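Local coordinates for uncharacterized protein yqbN (Bacillus subtilis, PDB 3KLU) that is of unknown function but probably acts as a chaperone in the assembly of a phage tail, at residues A[82-87]-A[126-131]; A[22-28]-A[43-48]. All blocks are in the same frame, centred on the assembly; numbering follows the deposited sequence.

Contact 1: residues A[82-87]-A[126-131]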
ATOM      1  N   TYR A  82       5.986   5.775   5.970  1.00 36.07           N
ATOM      2  CA  TYR A  82       5.861   4.440   5.418  1.00 35.16           C
ATOM      3  C   TYR A  82       4.447   3.888   5.493  1.00 31.93           C
ATOM      4  O   TYR A  82       3.968   3.219   4.578  1.00 30.67           O
ATOM      5  CB  TYR A  82       6.846   3.507   6.122  1.00 38.92           C
ATOM      6  CG  TYR A  82       8.264   3.899   5.841  1.00 43.72           C
ATOM      7  CD1 TYR A  82       8.626   4.308   4.568  1.00 45.47           C
ATOM      8  CD2 TYR A  82       9.250   3.867   6.833  1.00 51.57           C
ATOM      9  CE1 TYR A  82       9.929   4.678   4.265  1.00 47.92           C
ATOM     10  CE2 TYR A  82      10.577   4.238   6.542  1.00 53.97           C
ATOM     11  CZ  TYR A  82      10.899   4.643   5.240  1.00 52.51           C
ATOM     12  OH  TYR A  82      12.179   5.012   4.873  1.00 53.47           O
ATOM     13  N   ALA A  83       3.774   4.196   6.591  1.00 28.61           N
ATOM     14  CA  ALA A  83       2.425   3.713   6.788  1.00 26.14           C
ATOM     15  C   ALA A  83       1.543   4.305   5.696  1.00 24.54           C
ATOM     16  O   ALA A  83       0.728   3.596   5.085  1.00 24.34           O
ATOM     17  CB  ALA A  83       1.911   4.108   8.192  1.00 27.09           C
ATOM     18  N   ARG A  84       1.696   5.603   5.451  1.00 24.38           N
ATOM     19  CA  ARG A  84       0.893   6.245   4.432  1.00 22.96           C
ATOM     20  C   ARG A  84       1.196   5.581   3.089  1.00 21.56           C
ATOM     21  O   ARG A  84       0.298   5.361   2.298  1.00 22.26           O
ATOM     22  CB  ARG A  84       1.210   7.739   4.344  1.00 24.48           C
ATOM     23  CG  ARG A  84       1.356   8.473   5.655  1.00 30.17           C
ATOM     24  CD  ARG A  84       0.076   9.105   6.145  1.00 32.69           C
ATOM     25  NE  ARG A  84      -0.683   9.770   5.084  1.00 37.65           N
ATOM     26  CZ  ARG A  84      -0.353  10.916   4.500  1.00 40.22           C
ATOM     27  NH1 ARG A  84       0.749  11.569   4.855  1.00 41.20           N
ATOM     28  NH2 ARG A  84      -1.151  11.423   3.563  1.00 41.30           N
ATOM     29  N   ILE A  85       2.457   5.244   2.824  1.00 22.04           N
ATOM     30  CA  ILE A  85       2.801   4.598   1.550  1.00 20.46           C
ATOM     31  C   ILE A  85       2.035   3.271   1.400  1.00 19.97           C
ATOM     32  O   ILE A  85       1.453   2.962   0.312  1.00 17.91           O
ATOM     33  CB  ILE A  85       4.325   4.288   1.454  1.00 19.12           C
ATOM     34  CG1 ILE A  85       5.145   5.581   1.459  1.00 19.12           C
ATOM     35  CG2 ILE A  85       4.600   3.486   0.195  1.00 19.12           C
ATOM     36  CD1 ILE A  85       6.680   5.371   1.401  1.00 34.45           C
ATOM     37  N   ALA A  86       2.050   2.491   2.489  1.00 19.10           N
ATOM     38  CA  ALA A  86       1.379   1.194   2.539  1.00 17.99           C
ATOM     39  C   ALA A  86      -0.123   1.346   2.298  1.00 17.42           C
ATOM     40  O   ALA A  86      -0.712   0.604   1.488  1.00 17.18           O
ATOM     41  CB  ALA A  86       1.634   0.508   3.914  1.00 18.09           C
ATOM     42  N   VAL A  87      -0.745   2.297   3.000  1.00 13.44           N
ATOM     43  CA  VAL A  87      -2.168   2.529   2.810  1.00 12.56           C
ATOM     44  C   VAL A  87      -2.462   2.741   1.316  1.00 14.83           C
ATOM     45  O   VAL A  87      -3.334   2.099   0.769  1.00 16.12           O
ATOM     46  CB  VAL A  87      -2.641   3.764   3.641  1.00 12.98           C
ATOM     47  CG1 VAL A  87      -4.031   4.288   3.130  1.00 11.55           C
ATOM     48  CG2 VAL A  87      -2.793   3.352   5.112  1.00 11.54           C
ATOM     49  N   TRP A 126       2.554  -6.371   6.523  1.00 18.32           N
ATOM     50  CA  TRP A 126       1.862  -5.562   5.534  1.00 17.84           C
ATOM     51  C   TRP A 126       2.756  -4.388   5.123  1.00 18.56           C
ATOM     52  O   TRP A 126       2.929  -4.105   3.931  1.00 21.80           O
ATOM     53  CB  TRP A 126       0.561  -5.048   6.128  1.00 13.48           C
ATOM     54  CG  TRP A 126      -0.072  -3.977   5.327  1.00 13.36           C
ATOM     55  CD1 TRP A 126      -0.695  -4.101   4.115  1.00 11.07           C
ATOM     56  CD2 TRP A 126      -0.237  -2.613   5.727  1.00 12.19           C
ATOM     57  NE1 TRP A 126      -1.248  -2.894   3.744  1.00 14.38           N
ATOM     58  CE2 TRP A 126      -0.980  -1.965   4.715  1.00 14.30           C
ATOM     59  CE3 TRP A 126       0.166  -1.879   6.850  1.00 16.71           C
ATOM     60  CZ2 TRP A 126      -1.334  -0.614   4.791  1.00 13.65           C
ATOM     61  CZ3 TRP A 126      -0.179  -0.539   6.928  1.00 13.34           C
ATOM     62  CH2 TRP A 126      -0.928   0.082   5.894  1.00 14.90           C
ATOM     63  N   LEU A 127       3.337  -3.720   6.115  1.00 19.95           N
ATOM     64  CA  LEU A 127       4.203  -2.579   5.845  1.00 19.92           C
ATOM     65  C   LEU A 127       5.325  -2.967   4.938  1.00 22.12           C
ATOM     66  O   LEU A 127       5.544  -2.338   3.901  1.00 23.18           O
ATOM     67  CB  LEU A 127       4.805  -2.035   7.121  1.00 21.09           C
ATOM     68  CG  LEU A 127       3.932  -1.038   7.870  1.00 21.94           C
ATOM     69  CD1 LEU A 127       4.605  -0.668   9.176  1.00 26.04           C
ATOM     70  CD2 LEU A 127       3.736   0.206   7.046  1.00 16.99           C
ATOM     71  N   ASN A 128       6.044  -4.017   5.314  1.00 22.08           N
ATOM     72  CA  ASN A 128       7.164  -4.429   4.492  1.00 25.13           C
ATOM     73  C   ASN A 128       6.750  -4.871   3.096  1.00 24.52           C
ATOM     74  O   ASN A 128       7.425  -4.560   2.134  1.00 26.25           O
ATOM     75  CB  ASN A 128       7.966  -5.526   5.199  1.00 27.12           C
ATOM     76  CG  ASN A 128       8.378  -5.118   6.591  1.00 33.70           C
ATOM     77  OD1 ASN A 128       8.759  -3.976   6.826  1.00 38.47           O
ATOM     78  ND2 ASN A 128       8.299  -6.052   7.531  1.00 41.76           N
ATOM     79  N   LYS A 129       5.651  -5.595   2.951  1.00 23.78           N
ATOM     80  CA  LYS A 129       5.275  -5.994   1.599  1.00 23.32           C
ATOM     81  C   LYS A 129       5.071  -4.747   0.726  1.00 22.34           C
ATOM     82  O   LYS A 129       5.464  -4.715  -0.434  1.00 23.54           O
ATOM     83  CB  LYS A 129       3.984  -6.810   1.584  1.00 23.32           C
ATOM     84  CG  LYS A 129       3.621  -7.329   0.159  1.00 24.77           C
ATOM     85  CD  LYS A 129       4.437  -8.605  -0.176  1.00 30.84           C
ATOM     86  CE  LYS A 129       4.840  -8.647  -1.641  1.00 33.92           C
ATOM     87  NZ  LYS A 129       5.493  -9.952  -1.993  1.00 39.02           N
ATOM     88  N   ALA A 130       4.430  -3.736   1.299  1.00 26.85           N
ATOM     89  CA  ALA A 130       4.145  -2.489   0.591  1.00 25.93           C
ATOM     90  C   ALA A 130       5.434  -1.812   0.149  1.00 27.84           C
ATOM     91  O   ALA A 130       5.563  -1.371  -0.989  1.00 29.31           O
ATOM     92  CB  ALA A 130       3.350  -1.555   1.500  1.00 24.93           C
ATOM     93  N   ILE A 131       6.384  -1.725   1.069  1.00 22.57           N
ATOM     94  CA  ILE A 131       7.667  -1.100   0.788  1.00 25.07           C
ATOM     95  C   ILE A 131       8.351  -1.870  -0.339  1.00 26.25           C
ATOM     96  O   ILE A 131       8.958  -1.292  -1.235  1.00 26.25           O
ATOM     97  CB  ILE A 131       8.554  -1.118   2.040  1.00 26.81           C
ATOM     98  CG1 ILE A 131       7.863  -0.332   3.145  1.00 30.82           C
ATOM     99  CG2 ILE A 131       9.915  -0.549   1.744  1.00 27.65           C
ATOM    100  CD1 ILE A 131       7.384   1.019   2.689  1.00 32.57           C
TER
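The methyl group of A86 is the bump on which the crossing of helix 78-89 with helix 120-133, near the centre of the chain, turns. It enters a hollow on helix 120-133 formed by W126, L127 and A130, with its CB 3.3 Å from W126 CH2, 3.8 Å from L127 CD2 and 3.6 Å from A130 CB. The floor of the hollow is the six-membered ring of W126: A86 CB sits over its face, 3.4 Å from the centroid and 20° off the normal, a close CH-pi contact. Alanines meet at the crossing, A86 CA 3.5 Å from A130 CB, and the axes of the two segments pass 8.7 Å apart at 75°. Larger side chains fill in around this point. L127 CD2 lies 3.8 Å from A83 CA, and I131 CD1 is 4.0 Å from Y82 CD1 and 4.5 Å from I85 CG2. Next to the ring, V87 CG2 packs 3.8 Å from W126 CH2. The indole nitrogen turns elsewhere, to a hydrogen bond with T90, and R84, whose CA-to-CB bond points away from 126-131, forms a salt bridge with E60. No hydrogen bond joins the two segments, so this buried crossing depends on apolar shape matching and one methyl-on-indole contact.

Contact 2: residues A[22-28]-A[43-48]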
ATOM      1  N   ASP A  22       3.339  -1.803 -17.272  1.00 72.21           N
ATOM      2  CA  ASP A  22       3.027  -1.123 -16.059  1.00 73.24           C
ATOM      3  C   ASP A  22       3.035  -2.002 -14.843  1.00 72.72           C
ATOM      4  O   ASP A  22       3.026  -3.233 -14.932  1.00 72.44           O
ATOM      5  CB  ASP A  22       1.699  -0.399 -16.168  1.00 73.99           C
ATOM      6  CG  ASP A  22       1.670   0.861 -15.308  1.00 76.39           C
ATOM      7  OD1 ASP A  22       1.419   0.768 -14.075  1.00 76.85           O
ATOM      8  OD2 ASP A  22       1.930   1.950 -15.876  1.00 74.83           O
ATOM      9  N   ALA A  23       3.061  -1.324 -13.701  1.00 55.15           N
ATOM     10  CA  ALA A  23       3.071  -1.945 -12.389  1.00 53.41           C
ATOM     11  C   ALA A  23       1.926  -2.915 -12.132  1.00 52.65           C
ATOM     12  O   ALA A  23       0.769  -2.688 -12.476  1.00 53.84           O
ATOM     13  CB  ALA A  23       3.087  -0.874 -11.304  1.00 53.52           C
ATOM     14  N   GLU A  24       2.313  -4.008 -11.514  1.00138.36           N
ATOM     15  CA  GLU A  24       1.460  -5.096 -11.112  1.00135.80           C
ATOM     16  C   GLU A  24      -0.017  -4.922 -10.779  1.00133.81           C
ATOM     17  O   GLU A  24      -0.840  -4.407 -11.531  1.00136.16           O
ATOM     18  CB  GLU A  24       2.107  -5.739  -9.902  1.00 54.68           C
ATOM     19  CG  GLU A  24       3.116  -4.828  -9.151  1.00 54.68           C
ATOM     20  CD  GLU A  24       2.499  -3.549  -8.600  1.00 54.23           C
ATOM     21  OE1 GLU A  24       1.257  -3.465  -8.597  1.00 53.94           O
ATOM     22  OE2 GLU A  24       3.251  -2.641  -8.168  1.00 54.26           O
ATOM     23  N   GLU A  25      -0.269  -5.443  -9.590  1.00 56.29           N
ATOM     24  CA  GLU A  25      -1.511  -5.567  -8.849  1.00 52.34           C
ATOM     25  C   GLU A  25      -1.232  -6.991  -8.402  1.00 50.25           C
ATOM     26  O   GLU A  25      -1.602  -7.962  -9.047  1.00 51.15           O
ATOM     27  CB  GLU A  25      -2.748  -5.472  -9.726  1.00 54.70           C
ATOM     28  CG  GLU A  25      -3.403  -4.105  -9.627  1.00 54.70           C
ATOM     29  CD  GLU A  25      -4.907  -4.179  -9.372  1.00 55.15           C
ATOM     30  OE1 GLU A  25      -5.436  -5.299  -9.189  1.00 53.90           O
ATOM     31  OE2 GLU A  25      -5.559  -3.110  -9.351  1.00 54.88           O
ATOM     32  N   VAL A  26      -0.478  -7.067  -7.312  1.00 30.24           N
ATOM     33  CA  VAL A  26      -0.012  -8.292  -6.699  1.00 28.52           C
ATOM     34  C   VAL A  26      -0.884  -8.703  -5.506  1.00 26.14           C
ATOM     35  O   VAL A  26      -1.087  -7.912  -4.574  1.00 24.58           O
ATOM     36  CB  VAL A  26       1.428  -8.053  -6.228  1.00 27.73           C
ATOM     37  CG1 VAL A  26       1.946  -9.211  -5.430  1.00 29.87           C
ATOM     38  CG2 VAL A  26       2.302  -7.791  -7.433  1.00 30.29           C
ATOM     39  N   GLU A  27      -1.408  -9.927  -5.529  1.00 35.84           N
ATOM     40  CA  GLU A  27      -2.238 -10.431  -4.431  1.00 34.06           C
ATOM     41  C   GLU A  27      -1.335 -11.108  -3.421  1.00 32.57           C
ATOM     42  O   GLU A  27      -0.476 -11.895  -3.785  1.00 32.81           O
ATOM     43  CB  GLU A  27      -3.227 -11.456  -4.925  1.00 36.38           C
ATOM     44  CG  GLU A  27      -4.543 -10.933  -5.394  1.00 43.04           C
ATOM     45  CD  GLU A  27      -5.458 -12.096  -5.758  1.00 57.15           C
ATOM     46  OE1 GLU A  27      -6.659 -11.866  -6.030  1.00 60.75           O
ATOM     47  OE2 GLU A  27      -4.952 -13.249  -5.766  1.00 61.54           O
ATOM     48  N   VAL A  28      -1.563 -10.824  -2.149  1.00 31.18           N
ATOM     49  CA  VAL A  28      -0.746 -11.368  -1.077  1.00 31.78           C
ATOM     50  C   VAL A  28      -1.627 -11.653   0.118  1.00 30.39           C
ATOM     51  O   VAL A  28      -2.324 -10.752   0.611  1.00 28.79           O
ATOM     52  CB  VAL A  28       0.309 -10.347  -0.587  1.00 31.55           C
ATOM     53  CG1 VAL A  28       1.167 -10.978   0.473  1.00 31.57           C
ATOM     54  CG2 VAL A  28       1.147  -9.825  -1.748  1.00 31.91           C
ATOM     55  N   PRO A  43      -6.891 -12.484   0.057  1.00 19.00           N
ATOM     56  CA  PRO A  43      -5.581 -11.816  -0.011  1.00 19.23           C
ATOM     57  C   PRO A  43      -5.671 -10.310  -0.220  1.00 17.33           C
ATOM     58  O   PRO A  43      -6.666  -9.799  -0.732  1.00 17.56           O
ATOM     59  CB  PRO A  43      -4.892 -12.510  -1.189  1.00 19.44           C
ATOM     60  CG  PRO A  43      -6.043 -12.811  -2.107  1.00 20.43           C
ATOM     61  CD  PRO A  43      -7.134 -13.281  -1.168  1.00 21.26           C
ATOM     62  N   PHE A  44      -4.635  -9.605   0.214  1.00 21.14           N
ATOM     63  CA  PHE A  44      -4.585  -8.174   0.008  1.00 19.62           C
ATOM     64  C   PHE A  44      -4.083  -7.983  -1.417  1.00 21.78           C
ATOM     65  O   PHE A  44      -3.298  -8.796  -1.912  1.00 22.46           O
ATOM     66  CB  PHE A  44      -3.566  -7.550   0.936  1.00 19.46           C
ATOM     67  CG  PHE A  44      -4.105  -7.174   2.255  1.00 15.50           C
ATOM     68  CD1 PHE A  44      -5.047  -7.957   2.881  1.00 18.01           C
ATOM     69  CD2 PHE A  44      -3.622  -6.061   2.900  1.00 14.65           C
ATOM     70  CE1 PHE A  44      -5.504  -7.622   4.178  1.00 19.45           C
ATOM     71  CE2 PHE A  44      -4.063  -5.708   4.192  1.00 18.03           C
ATOM     72  CZ  PHE A  44      -5.005  -6.492   4.829  1.00 17.95           C
ATOM     73  N   ILE A  45      -4.540  -6.912  -2.064  1.00 17.01           N
ATOM     74  CA  ILE A  45      -4.085  -6.564  -3.396  1.00 18.87           C
ATOM     75  C   ILE A  45      -3.265  -5.284  -3.282  1.00 20.07           C
ATOM     76  O   ILE A  45      -3.773  -4.222  -2.820  1.00 18.37           O
ATOM     77  CB  ILE A  45      -5.233  -6.304  -4.323  1.00 19.09           C
ATOM     78  CG1 ILE A  45      -6.056  -7.565  -4.463  1.00 19.76           C
ATOM     79  CG2 ILE A  45      -4.702  -5.888  -5.708  1.00 20.05           C
ATOM     80  CD1 ILE A  45      -7.288  -7.348  -5.341  1.00 35.64           C
ATOM     81  N   PHE A  46      -1.996  -5.397  -3.680  1.00 22.82           N
ATOM     82  CA  PHE A  46      -1.044  -4.293  -3.659  1.00 21.18           C
ATOM     83  C   PHE A  46      -0.761  -3.850  -5.090  1.00 21.84           C
ATOM     84  O   PHE A  46      -0.955  -4.623  -6.048  1.00 22.86           O
ATOM     85  CB  PHE A  46       0.281  -4.705  -3.020  1.00 21.29           C
ATOM     86  CG  PHE A  46       0.176  -5.084  -1.542  1.00 22.51           C
ATOM     87  CD1 PHE A  46      -0.322  -6.334  -1.156  1.00 23.54           C
ATOM     88  CD2 PHE A  46       0.664  -4.228  -0.557  1.00 19.43           C
ATOM     89  CE1 PHE A  46      -0.313  -6.719   0.191  1.00 20.59           C
ATOM     90  CE2 PHE A  46       0.675  -4.603   0.792  1.00 22.60           C
ATOM     91  CZ  PHE A  46       0.193  -5.839   1.168  1.00 20.86           C
ATOM     92  N   LYS A  47      -0.337  -2.596  -5.220  1.00 19.90           N
ATOM     93  CA  LYS A  47       0.019  -2.003  -6.500  1.00 21.45           C
ATOM     94  C   LYS A  47       0.823  -0.762  -6.191  1.00 20.06           C
ATOM     95  O   LYS A  47       0.297   0.185  -5.615  1.00 20.20           O
ATOM     96  CB  LYS A  47      -1.213  -1.598  -7.292  1.00 22.39           C
ATOM     97  CG  LYS A  47      -0.875  -1.047  -8.672  1.00 25.04           C
ATOM     98  CD  LYS A  47      -2.111  -0.390  -9.286  1.00 31.36           C
ATOM     99  CE  LYS A  47      -1.964  -0.271 -10.778  1.00 36.54           C
ATOM    100  NZ  LYS A  47      -0.700   0.455 -11.009  1.00 38.20           N
ATOM    101  N   ALA A  48       2.105  -0.790  -6.547  1.00 26.94           N
ATOM    102  CA  ALA A  48       3.019   0.336  -6.332  1.00 25.64           C
ATOM    103  C   ALA A  48       2.433   1.702  -6.730  1.00 25.16           C
ATOM    104  O   ALA A  48       1.672   1.843  -7.701  1.00 26.21           O
ATOM    105  CB  ALA A  48       4.327   0.106  -7.105  1.00 27.35           C
TER
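An antiparallel beta pairing joins strand 26-28 to strand 44-46 at the surface of the protein, making one edge and the middle of a three-stranded antiparallel sheet in the order 26-28, 44-46, 90-92. Two hydrogen-bonded pairs, V26 with F46 and V28 with F44, enclose the non-hydrogen-bonded pair of E27 and I45. In the first, V26 N donates to F46 O and F46 N to V26 O, both at 2.8 Å; in the second, V28 N lies 2.7 Å from F44 O and F44 N 2.6 Å from V28 O. CA-H...O contacts supplement them, among them E27 CA to F44 O at 3.2 Å.

Side chains sort by face. V26, V28, F44 and F46 share the face turned to helix 120-133, where V26 and F46 touch I133 and the rings of F44 and F46 meet W126; V28 CB also packs 3.8 Å from F46 CE1. On the other face, E27 CG lies 3.8 Å from I45 CG1, and the carboxylate carbon E27 CD 3.8 Å from P43 CG. Strand 90-92 continues the sheet beyond I45, which bonds through its backbone to V91 and Y92.

Past V26 toward the N terminus the bridge pairs stop; a CA-H...O contact from E25 CA to F46 O (3.0 Å) remains, and side chains make further contacts. D22 OD1, from a poorly ordered side chain, forms a long salt bridge with K47 NZ at 3.7 Å. The carboxylate of E24, also poorly ordered, takes over a backbone role, with A48 N donating to E24 OE2 at 2.7 Å.

How the contacts relate
Contact 1 lies close to the centre of the chain and is mostly buried, whereas contact 2 is a surface pairing with several exposed residues. They involve different elements, two crossing helices and two neighbouring strands, and their chemistry follows: apolar packing without hydrogen bonds in contact 1, backbone hydrogen bonds and peripheral charges in contact 2. Helix 120-133 connects them, since it crosses helix 78-89 and also packs against the sheet. W126 CD1 stands 3.5 Å from F46 CZ and 3.7 Å from F44 CD2, so the indole of contact 1 also packs against the phenylalanines of contact 2. Beside it, K129 CD packs 3.8 Å from V28 CG2, extending the apolar layer to the edge strand.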